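Local coordinates for ASCH domain-containing protein (Pyrococcus horikoshii, PDB 2Z0T) that is of unknown function but carries an ASCH domain of the PUA clan, and so probably binds RNA, at residues Lys52-Tyr57 with Val101-Glu106. Sequence-based numbering, arbitrary orientation.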
loop_
_atom_site.group_PDB
_atom_site.type_symbol
_atom_site.label_atom_id
_atom_site.label_comp_id
_atom_site.label_asym_id
_atom_site.label_seq_id
_atom_site.Cartn_x
_atom_site.Cartn_y
_atom_site.Cartn_z
ATOM N N LYS A 52 -8.615 6.687 3.306
ATOM C CA LYS A 52 -8.653 7.793 4.255
ATOM C C LYS A 52 -7.574 8.841 4.004
ATOM O O LYS A 52 -7.697 9.979 4.458
ATOM C CB LYS A 52 -8.505 7.262 5.684
ATOM C CG LYS A 52 -9.416 6.085 6.023
ATOM C CD LYS A 52 -10.887 6.433 5.908
ATOM C CE LYS A 52 -11.311 7.446 6.952
ATOM N NZ LYS A 52 -12.787 7.678 6.919
ATOM N N GLY A 53 -6.518 8.459 3.287
ATOM C CA GLY A 53 -5.442 9.397 3.014
ATOM C C GLY A 53 -4.513 8.941 1.906
ATOM O O GLY A 53 -4.422 7.746 1.616
ATOM N N ILE A 54 -3.828 9.900 1.289
ATOM C CA ILE A 54 -2.887 9.632 0.202
ATOM C C ILE A 54 -1.619 10.457 0.424
ATOM O O ILE A 54 -1.675 11.687 0.474
ATOM C CB ILE A 54 -3.493 10.021 -1.183
ATOM C CG1 ILE A 54 -4.674 9.106 -1.531
ATOM C CG2 ILE A 54 -2.419 9.953 -2.267
ATOM C CD1 ILE A 54 -4.280 7.674 -1.844
ATOM N N ARG A 55 -0.483 9.776 0.561
ATOM C CA ARG A 55 0.805 10.447 0.760
ATOM C C ARG A 55 1.822 9.856 -0.216
ATOM O O ARG A 55 2.041 8.647 -0.243
ATOM C CB ARG A 55 1.264 10.283 2.214
ATOM C CG ARG A 55 0.313 10.953 3.206
ATOM C CD ARG A 55 0.756 10.779 4.649
ATOM N NE ARG A 55 0.453 9.454 5.188
ATOM C CZ ARG A 55 -0.756 9.044 5.564
ATOM N NH1 ARG A 55 -1.807 9.853 5.464
ATOM N NH2 ARG A 55 -0.910 7.822 6.061
ATOM N N VAL A 56 2.437 10.717 -1.020
ATOM C CA VAL A 56 3.385 10.274 -2.034
ATOM C C VAL A 56 4.848 10.540 -1.687
ATOM O O VAL A 56 5.202 11.611 -1.188
ATOM C CB VAL A 56 3.047 10.920 -3.393
ATOM C CG1 VAL A 56 3.942 10.347 -4.491
ATOM C CG2 VAL A 56 1.586 10.677 -3.725
ATOM N N TYR A 57 5.686 9.546 -1.973
ATOM C CA TYR A 57 7.117 9.599 -1.691
ATOM C C TYR A 57 7.934 9.299 -2.945
ATOM O O TYR A 57 7.396 8.860 -3.958
ATOM C CB TYR A 57 7.453 8.580 -0.601
ATOM C CG TYR A 57 6.695 8.811 0.690
ATOM C CD1 TYR A 57 7.170 9.706 1.649
ATOM C CD2 TYR A 57 5.482 8.166 0.932
ATOM C CE1 TYR A 57 6.453 9.952 2.820
ATOM C CE2 TYR A 57 4.757 8.406 2.097
ATOM C CZ TYR A 57 5.249 9.300 3.035
ATOM O OH TYR A 57 4.533 9.544 4.183
ATOM N N VAL A 101 3.359 5.565 -3.440
ATOM C CA VAL A 101 2.233 6.124 -2.711
ATOM C C VAL A 101 1.821 5.282 -1.508
ATOM O O VAL A 101 1.789 4.049 -1.570
ATOM C CB VAL A 101 1.010 6.323 -3.646
ATOM C CG1 VAL A 101 0.575 4.992 -4.236
ATOM C CG2 VAL A 101 -0.140 6.970 -2.876
ATOM N N ALA A 102 1.545 5.962 -0.399
ATOM C CA ALA A 102 1.089 5.307 0.816
ATOM C C ALA A 102 -0.410 5.595 0.881
ATOM O O ALA A 102 -0.821 6.745 1.028
ATOM C CB ALA A 102 1.790 5.890 2.040
ATOM N N ILE A 103 -1.221 4.556 0.744
ATOM C CA ILE A 103 -2.672 4.716 0.784
ATOM C C ILE A 103 -3.170 4.357 2.181
ATOM O O ILE A 103 -3.091 3.200 2.591
ATOM C CB ILE A 103 -3.354 3.789 -0.252
ATOM C CG1 ILE A 103 -2.716 3.995 -1.631
ATOM C CG2 ILE A 103 -4.845 4.070 -0.305
ATOM C CD1 ILE A 103 -3.208 3.024 -2.680
ATOM N N GLU A 104 -3.666 5.350 2.916
ATOM C CA GLU A 104 -4.177 5.115 4.264
ATOM C C GLU A 104 -5.537 4.457 4.095
ATOM O O GLU A 104 -6.433 5.031 3.479
ATOM C CB GLU A 104 -4.324 6.430 5.029
ATOM C CG GLU A 104 -4.600 6.243 6.519
ATOM C CD GLU A 104 -4.846 7.557 7.234
ATOM O OE1 GLU A 104 -4.190 8.556 6.875
ATOM O OE2 GLU A 104 -5.687 7.591 8.162
ATOM N N ILE A 105 -5.687 3.255 4.642
ATOM C CA ILE A 105 -6.929 2.506 4.484
ATOM C C ILE A 105 -7.613 2.050 5.768
ATOM O O ILE A 105 -6.978 1.894 6.815
ATOM C CB ILE A 105 -6.684 1.270 3.600
ATOM C CG1 ILE A 105 -5.564 0.418 4.208
ATOM C CG2 ILE A 105 -6.302 1.708 2.191
ATOM C CD1 ILE A 105 -5.275 -0.863 3.456
ATOM N N GLU A 106 -8.919 1.827 5.653
ATOM C CA GLU A 106 -9.758 1.383 6.763
ATOM C C GLU A 106 -10.679 0.285 6.230
ATOM O O GLU A 106 -11.434 0.507 5.286
ATOM C CB GLU A 106 -10.590 2.560 7.269
ATOM C CG GLU A 106 -11.443 2.287 8.487
ATOM C CD GLU A 106 -12.318 3.478 8.839
ATOM O OE1 GLU A 106 -13.364 3.671 8.181
ATOM O OE2 GLU A 106 -11.949 4.233 9.763
#
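Strands 47-57 and 100-107 run antiparallel in the mixed beta-sheet of this ASCH domain, a PUA-like fold, and a classic beta bulge interrupts the pairing at Lys52 and Gly53. Both face Glu104: Lys52 N bonds to Glu104 O at 2.7 Å, Gly53 N weakly to the same oxygen, and Glu104 N returns a bond to Gly53 O. Arg55 and Ala102 form a hydrogen-bonded pair, Ala102 N reaching Arg55 O at 2.7 Å and nearly straight (172°). On the face of Ile54 and Val56 the contact is apolar; the Ile54 and Val101 side chains cross obliquely, CG2 to CG2 at 3.8 Å, while Ile54 CD1 lies alongside Ile103. The other face carries charge. Glu104, CG anti to its backbone N, extends over Gly53, where a side chain would collide with OE1. Arg55 NH1 donates a salt-bridging hydrogen bond to Glu104 OE1 (3.1 Å), meeting the anti lone pair of OE1, the guanidinium and carboxylate planes 49° apart. An alanine in place of Glu104 would remove this carboxylate and probably leave the Arg55 guanidinium less firmly oriented. Arg55 NE also salt-bridges Glu67 of helix 60-67, which hydrogen-bonds Tyr57 OH, and the Tyr57 ring edge meets Ala102 CB.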